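Local coordinates for protein peptide chain release factor subunit 1 (Aeropyrum pernix, PDB 3AGK) that probably directs the termination of translation in response to the stop codons UAA, UAG and UGA, as a codon-specific release factor, at residues V94-E99 with F109-P114; A161-L166 with Q277-A282; L229-F234 with P250-V255. All coordinates share one frame; numbering follows the deposited sequence.

Following the chain from the N terminus, contact 1 comes first: it closes a short beta hairpin between strands 93-98 and 107-111, within eRF1 domain 1. Contact 2 opens afterwards, at the start of strand 162-170, and closes more than a hundred residues later on helix 277-294, joining eRF1 domain 2 to eRF1 domain 3. Inside that long loop nests contact 3, which ties helix 230-236 to edge strand 253-254. Contacts 2 and 3 reach the same five-stranded mixed sheet, whose outermost strands are 162-170 and 253-254, and their centres lie about 20 Å apart. Contact 1 stands away from both, with its centre about 46 Å from that of contact 3.

Contact 1: residues V94-E99 with F109-P114; sequences VLFCGE and FMFSPP
One face of the Phe111 ring carries the CG2 methyl of Val94. At the edge of the Phe96 ring, near its plane, sits CE2 of Phe111, 4.2 Å from Phe96 CE1. The Phe109 ring turns an edge to the backbone, its CD1 3.4 Å from Phe96 O. Phe128 and Trp27 extend this aromatic cluster, Phe128 meeting the Phe96 ring and Trp27 standing almost perpendicular to Phe109. The crowded first torsion of Phe111 (chi1 60°), with CG between the backbone N and carbonyl carbon, brings its ring in toward strand 93-98 and onto Val94. Across the other face Leu95 and Met110 run side by side, CG to CG 3.8 Å, against helix 65-82. The strands are antiparallel. Val94 with Phe111 and Phe96 with Phe109 are hydrogen-bonded pairs: Val94 N reaches Phe111 O at 2.9 Å, nearly along the C=O axis, and Phe109 N reaches Phe96 O at 2.7 Å. Reciprocal bonds complete both pairs around the non-hydrogen-bonded pair Leu95-Met110. The Cys97-Cys108 disulfide joins the two hairpin strands covalently, so backbone bonds, apolar packing on both faces and a disulfide together fix their alignment.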
# COMPACT_ATOMS: atom_id res chain seq x y z
N VAL A 94 2.03 12.80 -17.84
CA VAL A 94 2.29 11.36 -17.87
C VAL A 94 1.38 10.66 -18.88
O VAL A 94 0.18 10.98 -18.99
CB VAL A 94 2.22 10.69 -16.47
CG1 VAL A 94 2.42 11.69 -15.35
CG2 VAL A 94 0.92 9.95 -16.31
N LEU A 95 1.95 9.73 -19.63
CA LEU A 95 1.20 8.95 -20.62
C LEU A 95 1.34 7.46 -20.39
O LEU A 95 2.43 6.98 -20.11
CB LEU A 95 1.69 9.27 -22.04
CG LEU A 95 1.22 10.58 -22.68
CD1 LEU A 95 2.09 11.74 -22.20
CD2 LEU A 95 1.22 10.50 -24.20
N PHE A 96 0.23 6.73 -20.51
CA PHE A 96 0.28 5.26 -20.61
C PHE A 96 -0.49 4.84 -21.87
O PHE A 96 -1.61 5.28 -22.09
CB PHE A 96 -0.35 4.62 -19.37
CG PHE A 96 0.29 5.04 -18.07
CD1 PHE A 96 -0.26 6.06 -17.30
CD2 PHE A 96 1.44 4.41 -17.60
CE1 PHE A 96 0.33 6.45 -16.10
CE2 PHE A 96 2.03 4.79 -16.40
CZ PHE A 96 1.47 5.81 -15.65
N CYS A 97 0.12 4.02 -22.72
CA CYS A 97 -0.54 3.58 -23.95
C CYS A 97 -0.26 2.11 -24.22
O CYS A 97 0.79 1.60 -23.84
CB CYS A 97 -0.08 4.42 -25.18
SG CYS A 97 -0.19 6.21 -25.00
N GLY A 98 -1.20 1.44 -24.87
CA GLY A 98 -1.02 0.06 -25.27
C GLY A 98 -2.33 -0.69 -25.45
O GLY A 98 -3.41 -0.09 -25.38
N GLU A 99 -2.23 -1.99 -25.69
CA GLU A 99 -3.41 -2.84 -25.76
C GLU A 99 -3.36 -3.89 -24.65
O GLU A 99 -4.31 -4.04 -23.88
CB GLU A 99 -3.51 -3.52 -27.13
CG GLU A 99 -4.80 -4.29 -27.34
CD GLU A 99 -4.63 -5.47 -28.29
OE1 GLU A 99 -5.12 -6.57 -27.96
OE2 GLU A 99 -4.00 -5.29 -29.36
N PHE A 109 -3.73 6.97 -22.12
CA PHE A 109 -4.05 7.85 -21.00
C PHE A 109 -3.07 9.02 -20.99
O PHE A 109 -1.87 8.82 -21.16
CB PHE A 109 -4.01 7.10 -19.67
CG PHE A 109 -4.87 5.86 -19.65
CD1 PHE A 109 -4.41 4.66 -20.18
CD2 PHE A 109 -6.14 5.89 -19.09
CE1 PHE A 109 -5.19 3.52 -20.17
CE2 PHE A 109 -6.94 4.75 -19.08
CZ PHE A 109 -6.46 3.56 -19.62
N MET A 110 -3.57 10.24 -20.83
CA MET A 110 -2.68 11.38 -20.71
C MET A 110 -3.20 12.37 -19.69
O MET A 110 -4.35 12.72 -19.72
CB MET A 110 -2.48 12.09 -22.05
CG MET A 110 -1.40 13.17 -21.94
SD MET A 110 -1.05 14.11 -23.44
CE MET A 110 -2.67 14.68 -23.91
N PHE A 111 -2.34 12.81 -18.78
CA PHE A 111 -2.77 13.81 -17.80
C PHE A 111 -1.62 14.55 -17.14
O PHE A 111 -0.43 14.22 -17.33
CB PHE A 111 -3.64 13.17 -16.72
CG PHE A 111 -2.95 12.08 -15.96
CD1 PHE A 111 -2.36 12.35 -14.74
CD2 PHE A 111 -2.89 10.80 -16.48
CE1 PHE A 111 -1.71 11.35 -14.03
CE2 PHE A 111 -2.24 9.79 -15.77
CZ PHE A 111 -1.65 10.07 -14.55
N SER A 112 -1.98 15.57 -16.36
CA SER A 112 -1.01 16.20 -15.49
C SER A 112 -1.34 15.79 -14.05
O SER A 112 -2.49 15.78 -13.66
CB SER A 112 -0.99 17.72 -15.68
OG SER A 112 0.04 18.32 -14.91
N PRO A 113 -0.32 15.41 -13.27
CA PRO A 113 -0.55 14.91 -11.91
C PRO A 113 -0.72 16.04 -10.89
O PRO A 113 -0.27 17.16 -11.15
CB PRO A 113 0.72 14.11 -11.63
CG PRO A 113 1.78 14.81 -12.43
CD PRO A 113 1.10 15.31 -13.67
N PRO A 114 -1.34 15.75 -9.73
CA PRO A 114 -1.57 16.80 -8.73
C PRO A 114 -0.24 17.33 -8.22
O PRO A 114 -0.13 18.47 -7.78
CB PRO A 114 -2.30 16.06 -7.59
CG PRO A 114 -2.63 14.70 -8.11
CD PRO A 114 -1.70 14.41 -9.24

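Contact 2: residues A161-L166 with Q277-A282; sequences ARLEVL and QMYRDA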
# COMPACT_ATOMS: atom_id res chain seq x y z
N ALA A 161 -5.33 0.27 7.43
CA ALA A 161 -5.69 -1.04 7.97
C ALA A 161 -4.95 -2.24 7.32
O ALA A 161 -5.21 -3.39 7.65
CB ALA A 161 -7.23 -1.24 7.90
N ARG A 162 -4.03 -1.97 6.40
CA ARG A 162 -3.28 -3.05 5.73
C ARG A 162 -1.96 -3.38 6.42
O ARG A 162 -1.05 -2.55 6.45
CB ARG A 162 -2.98 -2.68 4.27
CG ARG A 162 -4.20 -2.17 3.53
CD ARG A 162 -3.91 -1.96 2.06
NE ARG A 162 -5.11 -1.60 1.30
CZ ARG A 162 -6.14 -2.42 1.12
NH1 ARG A 162 -6.14 -3.63 1.65
NH2 ARG A 162 -7.19 -2.01 0.41
N LEU A 163 -1.87 -4.59 6.96
CA LEU A 163 -0.66 -5.07 7.62
C LEU A 163 -0.07 -6.25 6.86
O LEU A 163 -0.78 -7.22 6.57
CB LEU A 163 -0.98 -5.53 9.03
CG LEU A 163 0.15 -6.05 9.89
CD1 LEU A 163 1.19 -4.95 10.18
CD2 LEU A 163 -0.47 -6.56 11.17
N GLU A 164 1.22 -6.17 6.55
CA GLU A 164 1.88 -7.19 5.76
C GLU A 164 3.28 -7.52 6.26
O GLU A 164 3.98 -6.66 6.86
CB GLU A 164 1.94 -6.77 4.29
CG GLU A 164 2.76 -5.50 4.04
CD GLU A 164 2.85 -5.13 2.57
OE1 GLU A 164 2.63 -6.01 1.71
OE2 GLU A 164 3.15 -3.96 2.26
N VAL A 165 3.68 -8.77 6.04
CA VAL A 165 5.02 -9.23 6.32
C VAL A 165 5.89 -8.87 5.12
O VAL A 165 5.53 -9.20 4.00
CB VAL A 165 5.04 -10.75 6.52
CG1 VAL A 165 6.48 -11.28 6.47
CG2 VAL A 165 4.39 -11.13 7.83
N LEU A 166 7.00 -8.16 5.35
CA LEU A 166 7.92 -7.81 4.27
C LEU A 166 9.02 -8.85 4.15
O LEU A 166 9.44 -9.20 3.05
CB LEU A 166 8.55 -6.43 4.47
CG LEU A 166 7.59 -5.25 4.37
CD1 LEU A 166 8.32 -3.92 4.47
CD2 LEU A 166 6.77 -5.33 3.08
N GLN A 277 -4.06 3.58 14.78
CA GLN A 277 -5.43 3.56 15.31
C GLN A 277 -6.45 2.98 14.32
O GLN A 277 -7.38 2.26 14.69
CB GLN A 277 -5.87 4.96 15.77
CG GLN A 277 -7.10 4.93 16.68
CD GLN A 277 -6.88 4.03 17.89
OE1 GLN A 277 -5.89 4.16 18.61
NE2 GLN A 277 -7.79 3.09 18.10
N MET A 278 -6.26 3.30 13.04
CA MET A 278 -7.19 2.82 12.04
C MET A 278 -7.22 1.28 12.01
O MET A 278 -8.28 0.67 11.89
CB MET A 278 -6.84 3.39 10.68
CG MET A 278 -7.83 3.07 9.61
SD MET A 278 -7.46 3.93 8.07
CE MET A 278 -8.11 2.75 6.89
N TYR A 279 -6.04 0.67 12.16
CA TYR A 279 -5.92 -0.78 12.20
C TYR A 279 -6.53 -1.35 13.49
O TYR A 279 -7.27 -2.33 13.46
CB TYR A 279 -4.44 -1.21 12.07
CG TYR A 279 -4.27 -2.71 12.05
CD1 TYR A 279 -4.05 -3.41 13.22
CD2 TYR A 279 -4.39 -3.42 10.87
CE1 TYR A 279 -3.92 -4.78 13.23
CE2 TYR A 279 -4.27 -4.80 10.86
CZ TYR A 279 -4.03 -5.48 12.05
OH TYR A 279 -3.92 -6.86 12.07
N ARG A 280 -6.20 -0.74 14.63
CA ARG A 280 -6.79 -1.18 15.89
C ARG A 280 -8.33 -1.06 15.82
O ARG A 280 -9.05 -1.92 16.33
CB ARG A 280 -6.26 -0.37 17.07
CG ARG A 280 -4.85 -0.75 17.57
CD ARG A 280 -4.63 -0.18 18.99
NE ARG A 280 -3.46 0.68 19.07
CZ ARG A 280 -3.38 1.89 18.51
NH1 ARG A 280 -4.40 2.36 17.82
NH2 ARG A 280 -2.27 2.61 18.63
N ASP A 281 -8.83 -0.01 15.19
CA ASP A 281 -10.28 0.16 15.08
C ASP A 281 -10.91 -1.00 14.32
O ASP A 281 -11.93 -1.55 14.74
CB ASP A 281 -10.63 1.49 14.41
CG ASP A 281 -10.35 2.68 15.31
OD1 ASP A 281 -10.19 2.50 16.55
OD2 ASP A 281 -10.27 3.80 14.77
N ALA A 282 -10.28 -1.39 13.21
CA ALA A 282 -10.81 -2.48 12.40
C ALA A 282 -10.79 -3.78 13.19
O ALA A 282 -11.78 -4.51 13.22
CB ALA A 282 -10.02 -2.61 11.10
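Leu163 and Tyr279 cross at about a right angle, each with CG anti to its backbone N, so that both side chains reach out from their own backbones to meet. The CD2 methyl of Leu163 lies near the phenol end, 3.6 Å from Tyr279 OH and 3.8 Å from Tyr279 CZ, while Leu163 CB comes beside CE2. Nearer its root the same ring turns an edge to the backbone of Ala161: the carbonyl O of Ala161 lies near the ring plane, 3.3 Å from Tyr279 CD2, and Ala161 CA is in that plane too. Ala161 sits in the turn between the antiparallel strands 152-159 and 162-170 of the mixed sheet in eRF1 domain 2, and the N-terminal part of helix 277-294, most of which belongs to eRF1 domain 3, rests against this turn. Met278 stretches out fully from the helix and brings its CE methyl to 3.8 Å from Ala161 N. One turn on, Ala282 CB lies 4.5 Å from Ala161 CB, a looser methyl-to-methyl approach. Tyr279 also packs on Leu158 of the sheet and on Lys264 and Val267 of helix 259-269. On the helix itself, Gln277 NE2 donates to Asp281 OD1 at 2.9 Å; the acceptor lies in the amide plane of Gln277, but the carboxylate is met from above its own plane. The guanidinium of Arg162 forms a salt bridge with Glu323.

Contact 3: residues L229-F234 with P250-V255; sequences LAKQEF and PELVDV
Helix 230-236 faces the run of chain entering the weakly bonded strand 253-254, and the backbones come closest at Lys231 and Leu252, whose CA atoms are 7.3 Å apart. Strand 253-254 lies parallel to strand 219-226 at the edge of the mixed sheet, and the helix follows strand 219-226 after a short loop, so the contact lies within a beta-alpha-beta connection of eRF1 domain 2. Lys231 and Leu252 carry most of it. CG of Lys231 occupies the crowded position between the backbone N and the carbonyl carbon (chi1 58°); the chain then runs straight to CE and bends at the last torsion (chi4 -83°). On the way Lys231 slides past Leu252 in the opposite direction, with CD 3.9 Å from Leu252 CB and 3.7 Å from the carbonyl O of Val253. Leu252 sends its CD1 methyl to the helix surface, where it lies 3.4 Å from Gln232 CG and 4.0 Å from Lys231 CG. Both Lys231 and Leu252 also rest on Val224. Asp254 crosses the end of Lys231 at about a right angle, and NZ of Lys231 forms a salt bridge to OD1 of Asp254 at 2.8 Å, coming in from above the carboxylate plane. NZ also donates hydrogen bonds to the carbonyl O atoms of Gly226, its strongest polar partner, and Gly228. A methionine here has no ammonium for the salt bridge or the two carbonyl bonds, and would probably loosen the hold on the loop after strand 219-226. The ammonium of Lys231 is thus gripped by three oxygens, one of them on a carboxylate likely to balance its charge, and links the helix, the end of strand 219-226 and the edge strand.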
# COMPACT_ATOMS: atom_id res chain seq x y z
N LEU A 229 14.54 -9.78 26.12
CA LEU A 229 15.45 -8.64 26.11
C LEU A 229 16.06 -8.31 24.74
O LEU A 229 16.65 -7.24 24.56
CB LEU A 229 16.56 -8.88 27.12
CG LEU A 229 17.05 -7.68 27.92
CD1 LEU A 229 15.90 -6.94 28.59
CD2 LEU A 229 18.05 -8.17 28.95
N ALA A 230 15.92 -9.20 23.78
CA ALA A 230 16.65 -9.03 22.52
C ALA A 230 16.40 -7.68 21.82
O ALA A 230 17.33 -7.08 21.26
CB ALA A 230 16.38 -10.19 21.58
N LYS A 231 15.15 -7.21 21.87
CA LYS A 231 14.76 -5.97 21.20
C LYS A 231 15.45 -4.75 21.82
O LYS A 231 15.76 -3.78 21.12
CB LYS A 231 13.23 -5.80 21.23
CG LYS A 231 12.65 -5.79 22.66
CD LYS A 231 11.13 -5.63 22.68
CE LYS A 231 10.59 -5.72 24.11
NZ LYS A 231 10.40 -7.14 24.53
N GLN A 232 15.67 -4.78 23.13
CA GLN A 232 16.42 -3.72 23.81
C GLN A 232 17.87 -3.71 23.31
O GLN A 232 18.43 -2.65 22.99
CB GLN A 232 16.39 -3.90 25.34
CG GLN A 232 15.00 -3.81 25.97
CD GLN A 232 15.05 -3.51 27.47
OE1 GLN A 232 16.11 -3.17 28.00
NE2 GLN A 232 13.90 -3.64 28.15
N GLU A 233 18.48 -4.90 23.24
CA GLU A 233 19.84 -5.03 22.73
C GLU A 233 19.89 -4.54 21.28
O GLU A 233 20.77 -3.77 20.90
CB GLU A 233 20.33 -6.48 22.85
CG GLU A 233 20.40 -6.97 24.32
CD GLU A 233 20.84 -8.44 24.50
OE1 GLU A 233 20.71 -9.26 23.56
OE2 GLU A 233 21.29 -8.77 25.61
N PHE A 234 18.91 -4.95 20.49
CA PHE A 234 18.88 -4.59 19.07
C PHE A 234 18.84 -3.08 18.89
O PHE A 234 19.52 -2.52 18.01
CB PHE A 234 17.66 -5.21 18.40
CG PHE A 234 17.53 -4.86 16.95
CD1 PHE A 234 18.35 -5.47 15.99
CD2 PHE A 234 16.59 -3.93 16.53
CE1 PHE A 234 18.24 -5.16 14.64
CE2 PHE A 234 16.46 -3.62 15.19
CZ PHE A 234 17.29 -4.23 14.24
N PRO A 250 8.70 5.42 20.97
CA PRO A 250 9.47 5.55 22.21
C PRO A 250 9.55 4.23 22.99
O PRO A 250 10.59 3.92 23.55
CB PRO A 250 8.67 6.58 23.01
CG PRO A 250 7.25 6.45 22.48
CD PRO A 250 7.41 6.14 21.02
N GLU A 251 8.46 3.47 22.99
CA GLU A 251 8.34 2.31 23.86
C GLU A 251 8.49 1.01 23.07
O GLU A 251 7.90 0.85 22.00
CB GLU A 251 6.96 2.33 24.54
CG GLU A 251 6.89 1.61 25.88
CD GLU A 251 7.01 2.55 27.06
OE1 GLU A 251 7.75 3.56 26.96
OE2 GLU A 251 6.37 2.28 28.11
N LEU A 252 9.30 0.10 23.60
CA LEU A 252 9.47 -1.21 22.99
C LEU A 252 8.28 -2.06 23.37
O LEU A 252 7.79 -1.96 24.49
CB LEU A 252 10.75 -1.87 23.52
CG LEU A 252 12.05 -1.12 23.23
CD1 LEU A 252 13.24 -1.93 23.70
CD2 LEU A 252 12.18 -0.82 21.75
N VAL A 253 7.83 -2.91 22.46
CA VAL A 253 6.60 -3.67 22.68
C VAL A 253 6.85 -5.16 22.90
O VAL A 253 7.47 -5.80 22.06
CB VAL A 253 5.63 -3.51 21.49
CG1 VAL A 253 4.40 -4.39 21.68
CG2 VAL A 253 5.25 -2.04 21.31
N ASP A 254 6.35 -5.69 24.01
CA ASP A 254 6.47 -7.11 24.33
C ASP A 254 5.46 -7.92 23.55
O ASP A 254 4.26 -7.71 23.66
CB ASP A 254 6.31 -7.36 25.83
CG ASP A 254 7.36 -6.65 26.64
OD1 ASP A 254 8.52 -7.14 26.63
OD2 ASP A 254 7.05 -5.61 27.25
N VAL A 255 5.97 -8.85 22.77
CA VAL A 255 5.14 -9.64 21.89
C VAL A 255 5.73 -11.04 21.89
O VAL A 255 6.94 -11.21 21.98
CB VAL A 255 5.19 -9.01 20.49
CG1 VAL A 255 5.22 -10.03 19.42
CG2 VAL A 255 4.05 -8.02 20.32